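Alkaline phosphatase (Thermus thermophilus, PDB 7KWD) probably hydrolyses phosphate monoesters as a homodimeric, zinc- and magnesium-dependent alkaline phosphatase. Local coordinates at residues Y38-F49 against D309-T320; G133-T142 against G263-R273. All coordinates share one frame; numbering follows the deposited sequence.

Interaction 1: Y38-F49 against D309-T320; sequences YRNLIVFVYDGF and DTLLIVVSDHAT. With ZN (zinc ion), chain E; MG (magnesium ion), chain D.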
loop_
_atom_site.group_PDB
_atom_site.type_symbol
_atom_site.label_atom_id
_atom_site.label_comp_id
_atom_site.label_asym_id
_atom_site.label_seq_id
_atom_site.Cartn_x
_atom_site.Cartn_y
_atom_site.Cartn_z
ATOM N N TYR A 38 -11.247 -0.482 -29.663
ATOM C CA TYR A 38 -10.206 0.475 -29.952
ATOM C C TYR A 38 -9.359 -0.083 -31.077
ATOM O O TYR A 38 -9.353 -1.289 -31.324
ATOM C CB TYR A 38 -9.336 0.747 -28.710
ATOM C CG TYR A 38 -10.109 1.320 -27.558
ATOM C CD1 TYR A 38 -10.284 2.684 -27.419
ATOM C CD2 TYR A 38 -10.657 0.484 -26.599
ATOM C CE1 TYR A 38 -10.992 3.202 -26.333
ATOM C CE2 TYR A 38 -11.373 0.977 -25.535
ATOM C CZ TYR A 38 -11.543 2.330 -25.399
ATOM O OH TYR A 38 -12.254 2.809 -24.333
ATOM N N ARG A 39 -8.650 0.824 -31.758
ATOM C CA ARG A 39 -7.664 0.450 -32.759
ATOM C C ARG A 39 -6.243 0.435 -32.212
ATOM O O ARG A 39 -5.410 -0.328 -32.705
ATOM C CB ARG A 39 -7.699 1.399 -33.974
ATOM C CG ARG A 39 -7.161 0.715 -35.273
ATOM C CD ARG A 39 -7.076 1.646 -36.512
ATOM N NE ARG A 39 -6.514 2.923 -36.123
ATOM C CZ ARG A 39 -5.490 3.533 -36.710
ATOM N NH1 ARG A 39 -4.902 2.998 -37.776
ATOM N NH2 ARG A 39 -5.067 4.701 -36.207
ATOM N N ASN A 40 -5.948 1.276 -31.222
ATOM C CA ASN A 40 -4.601 1.416 -30.682
ATOM C C ASN A 40 -4.637 1.200 -29.172
ATOM O O ASN A 40 -5.627 1.499 -28.508
ATOM C CB ASN A 40 -4.003 2.789 -30.981
ATOM C CG ASN A 40 -4.045 3.137 -32.449
ATOM O OD1 ASN A 40 -3.667 2.338 -33.309
ATOM N ND2 ASN A 40 -4.508 4.334 -32.749
ATOM N N LEU A 41 -3.525 0.699 -28.641
ATOM C CA LEU A 41 -3.414 0.346 -27.229
ATOM C C LEU A 41 -2.055 0.815 -26.758
ATOM O O LEU A 41 -1.033 0.441 -27.343
ATOM C CB LEU A 41 -3.540 -1.163 -27.028
ATOM C CG LEU A 41 -3.324 -1.686 -25.613
ATOM C CD1 LEU A 41 -4.449 -1.226 -24.711
ATOM C CD2 LEU A 41 -3.244 -3.203 -25.657
ATOM N N ILE A 42 -2.043 1.595 -25.693
ATOM C CA ILE A 42 -0.812 1.979 -25.003
ATOM C C ILE A 42 -0.891 1.389 -23.613
ATOM O O ILE A 42 -1.913 1.564 -22.928
ATOM C CB ILE A 42 -0.637 3.510 -24.933
ATOM C CG1 ILE A 42 -0.746 4.112 -26.333
ATOM C CG2 ILE A 42 0.692 3.840 -24.301
ATOM C CD1 ILE A 42 -0.780 5.608 -26.383
ATOM N N VAL A 43 0.155 0.678 -23.203
ATOM C CA VAL A 43 0.241 0.111 -21.857
ATOM C C VAL A 43 1.434 0.759 -21.152
ATOM O O VAL A 43 2.578 0.584 -21.581
ATOM C CB VAL A 43 0.388 -1.420 -21.880
ATOM C CG1 VAL A 43 0.358 -1.980 -20.455
ATOM C CG2 VAL A 43 -0.702 -2.106 -22.754
ATOM N N PHE A 44 1.170 1.474 -20.067
ATOM C CA PHE A 44 2.179 2.228 -19.319
ATOM C C PHE A 44 2.352 1.485 -17.998
ATOM O O PHE A 44 1.481 1.546 -17.120
ATOM C CB PHE A 44 1.740 3.680 -19.139
ATOM C CG PHE A 44 2.810 4.582 -18.586
ATOM C CD1 PHE A 44 4.071 4.146 -18.303
ATOM C CD2 PHE A 44 2.484 5.924 -18.288
ATOM C CE1 PHE A 44 5.027 4.965 -17.750
ATOM C CE2 PHE A 44 3.465 6.781 -17.761
ATOM C CZ PHE A 44 4.739 6.294 -17.493
ATOM N N VAL A 45 3.458 0.752 -17.877
ATOM C CA VAL A 45 3.750 -0.011 -16.662
ATOM C C VAL A 45 4.623 0.834 -15.744
ATOM O O VAL A 45 5.696 1.290 -16.146
ATOM C CB VAL A 45 4.452 -1.332 -16.983
ATOM C CG1 VAL A 45 4.767 -2.079 -15.679
ATOM C CG2 VAL A 45 3.610 -2.155 -17.930
ATOM N N TYR A 46 4.157 1.027 -14.506
ATOM C CA TYR A 46 4.958 1.560 -13.413
ATOM C C TYR A 46 5.531 0.360 -12.656
ATOM O O TYR A 46 4.861 -0.252 -11.835
ATOM C CB TYR A 46 4.089 2.419 -12.500
ATOM C CG TYR A 46 3.774 3.841 -12.939
ATOM C CD1 TYR A 46 3.094 4.106 -14.123
ATOM C CD2 TYR A 46 4.067 4.920 -12.108
ATOM C CE1 TYR A 46 2.765 5.396 -14.477
ATOM C CE2 TYR A 46 3.726 6.218 -12.449
ATOM C CZ TYR A 46 3.082 6.449 -13.632
ATOM O OH TYR A 46 2.764 7.738 -13.993
ATOM N N ASP A 47 6.781 -0.002 -12.934
ATOM C CA ASP A 47 7.350 -1.201 -12.348
ATOM C C ASP A 47 7.690 -0.969 -10.878
ATOM O O ASP A 47 8.397 -0.024 -10.548
ATOM C CB ASP A 47 8.597 -1.633 -13.116
ATOM C CG ASP A 47 8.911 -3.071 -12.894
ATOM O OD1 ASP A 47 9.054 -3.421 -11.703
ATOM O OD2 ASP A 47 8.968 -3.850 -13.889
ATOM N N GLY A 48 7.190 -1.832 -10.006
ATOM C CA GLY A 48 7.507 -1.758 -8.585
ATOM C C GLY A 48 6.827 -0.650 -7.808
ATOM O O GLY A 48 7.192 -0.388 -6.648
ATOM N N PHE A 49 5.781 -0.051 -8.379
ATOM C CA PHE A 49 5.167 1.163 -7.860
ATOM C C PHE A 49 4.114 0.832 -6.817
ATOM O O PHE A 49 3.114 0.176 -7.111
ATOM C CB PHE A 49 4.559 1.938 -9.028
ATOM C CG PHE A 49 3.887 3.236 -8.673
ATOM C CD1 PHE A 49 4.623 4.329 -8.249
ATOM C CD2 PHE A 49 2.491 3.383 -8.843
ATOM C CE1 PHE A 49 4.011 5.546 -7.977
ATOM C CE2 PHE A 49 1.876 4.590 -8.564
ATOM C CZ PHE A 49 2.632 5.679 -8.152
ATOM N N ASP A 309 -9.602 6.598 -30.839
ATOM C CA ASP A 309 -9.515 5.167 -31.136
ATOM C C ASP A 309 -8.436 4.459 -30.294
ATOM O O ASP A 309 -8.166 3.275 -30.529
ATOM C CB ASP A 309 -9.265 4.950 -32.636
ATOM C CG ASP A 309 -7.932 5.527 -33.106
ATOM O OD1 ASP A 309 -7.207 6.158 -32.290
ATOM O OD2 ASP A 309 -7.607 5.334 -34.290
ATOM N N THR A 310 -7.888 5.128 -29.280
ATOM C CA THR A 310 -6.725 4.636 -28.537
ATOM C C THR A 310 -7.065 4.478 -27.067
ATOM O O THR A 310 -7.569 5.423 -26.444
ATOM C CB THR A 310 -5.549 5.605 -28.659
ATOM O OG1 THR A 310 -5.229 5.805 -30.040
ATOM C CG2 THR A 310 -4.337 5.081 -27.885
ATOM N N LEU A 311 -6.748 3.307 -26.514
ATOM C CA LEU A 311 -6.916 3.053 -25.089
ATOM C C LEU A 311 -5.572 3.137 -24.375
ATOM O O LEU A 311 -4.587 2.554 -24.832
ATOM C CB LEU A 311 -7.546 1.684 -24.851
ATOM C CG LEU A 311 -7.555 1.285 -23.370
ATOM C CD1 LEU A 311 -8.515 2.188 -22.601
ATOM C CD2 LEU A 311 -7.965 -0.157 -23.198
ATOM N N LEU A 312 -5.543 3.829 -23.238
ATOM C CA LEU A 312 -4.363 3.896 -22.402
ATOM C C LEU A 312 -4.637 3.134 -21.117
ATOM O O LEU A 312 -5.581 3.451 -20.382
ATOM C CB LEU A 312 -3.955 5.343 -22.098
ATOM C CG LEU A 312 -2.949 5.480 -20.970
ATOM C CD1 LEU A 312 -1.629 4.792 -21.319
ATOM C CD2 LEU A 312 -2.772 6.929 -20.638
ATOM N N ILE A 313 -3.818 2.117 -20.859
ATOM C CA ILE A 313 -3.830 1.377 -19.601
ATOM C C ILE A 313 -2.596 1.786 -18.816
ATOM O O ILE A 313 -1.481 1.656 -19.327
ATOM C CB ILE A 313 -3.833 -0.149 -19.832
ATOM C CG1 ILE A 313 -5.073 -0.575 -20.603
ATOM C CG2 ILE A 313 -3.706 -0.878 -18.476
ATOM C CD1 ILE A 313 -5.205 -2.094 -20.787
ATOM N N VAL A 314 -2.786 2.235 -17.575
ATOM C CA VAL A 314 -1.690 2.566 -16.662
ATOM C C VAL A 314 -1.764 1.596 -15.490
ATOM O O VAL A 314 -2.791 1.512 -14.805
ATOM C CB VAL A 314 -1.758 4.022 -16.187
ATOM C CG1 VAL A 314 -0.524 4.393 -15.387
ATOM C CG2 VAL A 314 -1.886 4.927 -17.379
ATOM N N VAL A 315 -0.684 0.858 -15.260
ATOM C CA VAL A 315 -0.729 -0.244 -14.314
ATOM C C VAL A 315 0.629 -0.401 -13.651
ATOM O O VAL A 315 1.681 -0.242 -14.291
ATOM C CB VAL A 315 -1.139 -1.555 -15.015
ATOM C CG1 VAL A 315 -0.055 -1.997 -15.972
ATOM C CG2 VAL A 315 -1.482 -2.644 -13.984
ATOM N N SER A 316 0.602 -0.731 -12.370
ATOM C CA SER A 316 1.802 -1.199 -11.692
ATOM C C SER A 316 1.848 -2.719 -11.765
ATOM O O SER A 316 0.803 -3.381 -11.658
ATOM C CB SER A 316 1.810 -0.750 -10.230
ATOM O OG SER A 316 2.873 -1.411 -9.550
ATOM N N ASP A 317 3.057 -3.290 -11.934
ATOM C CA ASP A 317 3.139 -4.753 -11.998
ATOM C C ASP A 317 3.258 -5.427 -10.637
ATOM O O ASP A 317 2.965 -6.619 -10.530
ATOM C CB ASP A 317 4.290 -5.205 -12.911
ATOM C CG ASP A 317 5.643 -4.892 -12.371
ATOM O OD1 ASP A 317 5.818 -3.963 -11.548
ATOM O OD2 ASP A 317 6.581 -5.592 -12.808
ATOM N N HIS A 318 3.675 -4.694 -9.611
ATOM C CA HIS A 318 3.695 -5.137 -8.220
ATOM C C HIS A 318 4.304 -3.990 -7.414
ATOM O O HIS A 318 4.950 -3.090 -7.971
ATOM C CB HIS A 318 4.547 -6.391 -7.994
ATOM C CG HIS A 318 5.915 -6.227 -8.544
ATOM N ND1 HIS A 318 6.898 -5.520 -7.883
ATOM C CD2 HIS A 318 6.429 -6.560 -9.741
ATOM C CE1 HIS A 318 7.974 -5.464 -8.634
ATOM N NE2 HIS A 318 7.716 -6.104 -9.756
ATOM N N ALA A 319 4.135 -4.067 -6.105
ATOM C CA ALA A 319 4.771 -3.146 -5.194
ATOM C C ALA A 319 6.172 -3.638 -4.836
ATOM O O ALA A 319 6.457 -4.840 -4.860
ATOM C CB ALA A 319 3.936 -2.993 -3.920
ATOM N N THR A 320 7.041 -2.686 -4.482
ATOM C CA THR A 320 8.401 -3.007 -4.065
ATOM C C THR A 320 8.822 -2.100 -2.922
ATOM O O THR A 320 8.625 -0.878 -2.973
ATOM C CB THR A 320 9.380 -2.884 -5.233
ATOM O OG1 THR A 320 8.989 -3.819 -6.214
ATOM C CG2 THR A 320 10.835 -3.187 -4.777
HETATM ZN ZN ZN E . 8.502 -5.550 -11.787
HETATM MG MG MG D . 10.440 -4.108 -15.436
HETATM O O HOH W 1 11.563 -4.445 -17.206
HETATM O O HOH W 2 11.252 -5.768 -14.803
HETATM O O HOH W 3 11.913 -2.995 -14.021
#

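Interaction 2: G133-T142 against G263-R273; sequences GKAVGLVTTT and GGFVLQVEAGR. With MG (magnesium ion), chain D.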
loop_
_atom_site.group_PDB
_atom_site.type_symbol
_atom_site.label_atom_id
_atom_site.label_comp_id
_atom_site.label_asym_id
_atom_site.label_seq_id
_atom_site.Cartn_x
_atom_site.Cartn_y
_atom_site.Cartn_z
ATOM N N GLY A 133 -1.407 -7.206 -37.609
ATOM C CA GLY A 133 -1.085 -6.028 -38.372
ATOM C C GLY A 133 -0.830 -4.776 -37.576
ATOM O O GLY A 133 -0.717 -3.699 -38.172
ATOM N N LYS A 134 -0.761 -4.856 -36.254
ATOM C CA LYS A 134 -0.407 -3.669 -35.487
ATOM C C LYS A 134 1.111 -3.508 -35.473
ATOM O O LYS A 134 1.840 -4.485 -35.337
ATOM C CB LYS A 134 -0.929 -3.767 -34.044
ATOM C CG LYS A 134 -2.441 -4.178 -33.871
ATOM C CD LYS A 134 -3.381 -3.049 -34.175
ATOM C CE LYS A 134 -4.864 -3.538 -34.209
ATOM N NZ LYS A 134 -5.770 -2.422 -34.455
ATOM N N ALA A 135 1.581 -2.266 -35.608
ATOM C CA ALA A 135 2.941 -1.918 -35.239
ATOM C C ALA A 135 3.126 -2.062 -33.729
ATOM O O ALA A 135 2.184 -1.907 -32.944
ATOM C CB ALA A 135 3.255 -0.487 -35.673
ATOM N N VAL A 136 4.353 -2.387 -33.323
ATOM C CA VAL A 136 4.685 -2.648 -31.929
ATOM C C VAL A 136 5.849 -1.752 -31.530
ATOM O O VAL A 136 6.834 -1.635 -32.275
ATOM C CB VAL A 136 5.051 -4.130 -31.702
ATOM C CG1 VAL A 136 5.492 -4.386 -30.255
ATOM C CG2 VAL A 136 3.906 -5.022 -32.066
ATOM N N GLY A 137 5.734 -1.147 -30.350
ATOM C CA GLY A 137 6.829 -0.380 -29.766
ATOM C C GLY A 137 7.060 -0.791 -28.327
ATOM O O GLY A 137 6.121 -1.061 -27.592
ATOM N N LEU A 138 8.338 -0.863 -27.939
ATOM C CA LEU A 138 8.748 -1.087 -26.556
ATOM C C LEU A 138 9.678 0.049 -26.125
ATOM O O LEU A 138 10.728 0.277 -26.736
ATOM C CB LEU A 138 9.445 -2.441 -26.403
ATOM C CG LEU A 138 8.639 -3.676 -26.835
ATOM C CD1 LEU A 138 9.487 -4.946 -26.865
ATOM C CD2 LEU A 138 7.459 -3.868 -25.894
ATOM N N VAL A 139 9.303 0.755 -25.078
ATOM C CA VAL A 139 10.069 1.899 -24.607
ATOM C C VAL A 139 10.251 1.746 -23.120
ATOM O O VAL A 139 9.258 1.611 -22.384
ATOM C CB VAL A 139 9.359 3.234 -24.924
ATOM C CG1 VAL A 139 10.206 4.398 -24.389
ATOM C CG2 VAL A 139 9.162 3.386 -26.411
ATOM N N THR A 140 11.501 1.788 -22.659
ATOM C CA THR A 140 11.703 1.590 -21.228
ATOM C C THR A 140 12.976 2.248 -20.734
ATOM O O THR A 140 13.862 2.569 -21.516
ATOM C CB THR A 140 11.758 0.094 -20.898
ATOM O OG1 THR A 140 12.069 -0.095 -19.519
ATOM C CG2 THR A 140 12.828 -0.585 -21.744
ATOM N N THR A 141 13.043 2.455 -19.420
ATOM C CA THR A 141 14.257 2.922 -18.769
ATOM C C THR A 141 15.133 1.774 -18.281
ATOM O O THR A 141 16.258 2.027 -17.829
ATOM C CB THR A 141 13.928 3.836 -17.576
ATOM O OG1 THR A 141 13.056 3.145 -16.668
ATOM C CG2 THR A 141 13.277 5.131 -18.037
ATOM N N THR A 142 14.651 0.528 -18.339
ATOM C CA THR A 142 15.534 -0.601 -18.123
ATOM C C THR A 142 16.281 -0.916 -19.418
ATOM O O THR A 142 16.043 -0.298 -20.469
ATOM C CB THR A 142 14.752 -1.835 -17.656
ATOM O OG1 THR A 142 13.894 -2.277 -18.719
ATOM C CG2 THR A 142 13.903 -1.534 -16.407
ATOM N N GLY A 263 -2.292 0.143 -40.015
ATOM C CA GLY A 263 -2.967 -0.882 -39.228
ATOM C C GLY A 263 -3.116 -0.609 -37.741
ATOM O O GLY A 263 -3.667 -1.456 -37.032
ATOM N N GLY A 264 -2.690 0.540 -37.247
ATOM C CA GLY A 264 -2.776 0.787 -35.823
ATOM C C GLY A 264 -1.558 0.232 -35.109
ATOM O O GLY A 264 -0.656 -0.364 -35.718
ATOM N N PHE A 265 -1.526 0.433 -33.789
ATOM C CA PHE A 265 -0.318 0.085 -33.050
ATOM C C PHE A 265 -0.584 -0.272 -31.601
ATOM O O PHE A 265 -1.626 0.062 -31.032
ATOM C CB PHE A 265 0.682 1.258 -33.094
ATOM C CG PHE A 265 0.297 2.420 -32.200
ATOM C CD1 PHE A 265 -0.419 3.492 -32.723
ATOM C CD2 PHE A 265 0.688 2.451 -30.847
ATOM C CE1 PHE A 265 -0.781 4.568 -31.907
ATOM C CE2 PHE A 265 0.343 3.518 -30.034
ATOM C CZ PHE A 265 -0.387 4.594 -30.578
ATOM N N VAL A 266 0.401 -0.948 -31.014
ATOM C CA VAL A 266 0.473 -1.210 -29.580
ATOM C C VAL A 266 1.834 -0.728 -29.084
ATOM O O VAL A 266 2.844 -0.862 -29.781
ATOM C CB VAL A 266 0.257 -2.702 -29.252
ATOM C CG1 VAL A 266 -1.138 -3.142 -29.725
ATOM C CG2 VAL A 266 1.345 -3.579 -29.870
ATOM N N LEU A 267 1.849 -0.162 -27.891
ATOM C CA LEU A 267 3.041 0.411 -27.301
ATOM C C LEU A 267 3.058 0.026 -25.838
ATOM O O LEU A 267 2.045 0.150 -25.147
ATOM C CB LEU A 267 3.041 1.931 -27.455
ATOM C CG LEU A 267 3.977 2.778 -26.611
ATOM C CD1 LEU A 267 5.404 2.370 -26.988
ATOM C CD2 LEU A 267 3.737 4.283 -26.859
ATOM N N GLN A 268 4.194 -0.461 -25.368
ATOM C CA GLN A 268 4.457 -0.546 -23.945
ATOM C C GLN A 268 5.457 0.550 -23.593
ATOM O O GLN A 268 6.502 0.685 -24.245
ATOM C CB GLN A 268 5.009 -1.910 -23.537
ATOM C CG GLN A 268 5.131 -2.045 -22.004
ATOM C CD GLN A 268 5.995 -3.209 -21.534
ATOM O OE1 GLN A 268 7.163 -3.037 -21.205
ATOM N NE2 GLN A 268 5.398 -4.395 -21.446
ATOM N N VAL A 269 5.110 1.373 -22.620
ATOM C CA VAL A 269 6.037 2.308 -21.998
ATOM C C VAL A 269 6.275 1.800 -20.600
ATOM O O VAL A 269 5.310 1.540 -19.878
ATOM C CB VAL A 269 5.469 3.737 -21.956
ATOM C CG1 VAL A 269 6.487 4.704 -21.328
ATOM C CG2 VAL A 269 5.051 4.167 -23.353
ATOM N N GLU A 270 7.544 1.677 -20.205
ATOM C CA GLU A 270 7.877 1.186 -18.880
ATOM C C GLU A 270 8.693 2.205 -18.106
ATOM O O GLU A 270 9.779 2.612 -18.548
ATOM C CB GLU A 270 8.655 -0.132 -18.904
ATOM C CG GLU A 270 8.542 -0.804 -17.504
ATOM C CD GLU A 270 9.645 -1.777 -17.254
ATOM O OE1 GLU A 270 10.545 -1.871 -18.124
ATOM O OE2 GLU A 270 9.591 -2.433 -16.216
ATOM N N ALA A 271 8.160 2.633 -16.966
ATOM C CA ALA A 271 8.942 3.341 -15.959
ATOM C C ALA A 271 9.514 2.245 -15.084
ATOM O O ALA A 271 9.009 1.934 -14.009
ATOM C CB ALA A 271 8.086 4.321 -15.174
ATOM N N GLY A 272 10.579 1.617 -15.602
ATOM C CA GLY A 272 11.047 0.374 -15.035
ATOM C C GLY A 272 11.974 0.486 -13.874
ATOM O O GLY A 272 12.320 -0.547 -13.270
ATOM N N ARG A 273 12.426 1.693 -13.524
ATOM C CA ARG A 273 13.418 1.826 -12.464
ATOM C C ARG A 273 12.827 2.383 -11.178
ATOM O O ARG A 273 13.553 2.535 -10.180
ATOM C CB ARG A 273 14.596 2.684 -12.940
ATOM C CG ARG A 273 15.206 2.150 -14.269
ATOM C CD ARG A 273 16.715 2.389 -14.423
ATOM N NE ARG A 273 17.452 1.586 -13.445
ATOM C CZ ARG A 273 18.671 1.875 -13.012
ATOM N NH1 ARG A 273 19.318 2.942 -13.472
ATOM N NH2 ARG A 273 19.227 1.087 -12.112
HETATM MG MG MG D . 10.440 -4.108 -15.436
HETATM O O HOH W 4 8.735 -1.351 -22.724
HETATM O O HOH W 5 11.862 4.293 -14.532
HETATM O O HOH W 1 11.563 -4.445 -17.206
HETATM O O HOH W 3 11.913 -2.995 -14.021
HETATM O O HOH W 2 11.252 -5.768 -14.803
#

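Interaction 1: Y38-F49 against D309-T320
With chi1 at -159°, Asp47 turns its carboxylate away from its own backbone N; Asp317, with chi1 at 68°, tucks CG between its backbone N and carbonyl carbon. These torsions bring the two carboxylates together at one zinc ion. The setting is a parallel strand pair in the alkaline phosphatase fold, with the metal ligands at the C-terminal ends of the strands. Asp47 OD1 and Asp317 OD2 each bind zinc at 2.2 Å. His318 adds its NE2, and Ser95, the predicted phosphoserine nucleophile, completes the ligands from the protein. Asp47 OD2 turns to the magnesium ion, so one carboxylate bridges two metals. The second oxygen of Asp317, OD1, accepts from Gly48 N at 3.0 Å, which ties the turn after the first strand to the zinc ligand.

Behind the site, strands 40-46 and 310-316 run in register, joined by backbone bonds from Asn40 to Tyr46. Val45 and Val315 lie side by side on one face. On the other, Val314 CG1 packs on Tyr46 CE1 at 3.6 Å. At the opposite end Leu311 CB sits over the centre of the Tyr38 ring, a CH-pi contact. Arg39 and Asp309 form a salt bridge there. Arg39 NE and NH2 both reach Asp309 OD2, each at 3.2 Å, from the same face of the carboxylate.

Interaction 2: G133-T142 against G263-R273
Lys134 lays its aliphatic chain along the backbone of Gly263, with CD 3.3 Å from Gly263 O. Its chain bends at chi2 (-76°), and NZ is held by Arg39 O. From Ala135 the segment becomes a strand, parallel to 265-271 in the core of the alkaline phosphatase fold. Ala135 N donates to Gly264 O, and Ala135 O accepts from Val266 N. Ala135 CB meets Phe265 CB on one face. Val136 turns to the other face, where its CG2 lies 3.7 Å from Val266 CG2. The two side chains point the same way, beside Phe126 of helix 125-131.

Gly137 continues the backbone ladder with bonds to Val266 O and Gln268 N. Leu267 CD1 packs over this glycine, 3.6 Å from Gly137 O. Leu138 CD2 then touches Gln268 CB, while the amide NE2 of Gln268 bonds to Thr148 O. On the face of Leu267, Val139 CG2 meets Leu267 CD1 at 3.9 Å and helix 247-259 covers the valine.

Thr140 marks the change from apolar to polar contact. A chi1 of 175° puts OG1 opposite the backbone N, and the side chain lies alongside the extended Glu270 chain, pointing the same way. OG1 donates to Glu270 OE1 at 2.7 Å, on the anti side and 31° out of the carboxylate plane. Thr140 OG1 also accepts from Thr142 N, forming an ST turn. Next, Thr141 OG1 and Arg273 N share a water. Thr142 CG2 packs on the backbone of Gly272.

Glu270 OE2 binds magnesium at 2.0 Å, and OE1 also accepts from a magnesium-bound water. Thr140 is thus a second-shell residue: its bond to OE1 probably steadies the carboxylate while OE2 binds the metal.

Overall arrangement
Interactions 1 and 2 are neighbouring parts of one parallel strand array, with centres about 10 Å apart. Strand 40-46 lies between 310-316 and 265-271, and strand 135-140 follows on the far side of 265-271. Backbone bonds from Leu41 and Val43 to strand 265-271 join the two pairs. Along the chain, 133-142 and 263-273 both fall between 38-49 and 309-320, so interaction 2 is nested inside interaction 1. Helix 283-306 packs on Phe44 and Tyr46. Both contacts reach the same magnesium ion, through Asp47 and Glu270, with Thr148 as the third protein ligand. Segments distant in sequence thus assemble one metal centre.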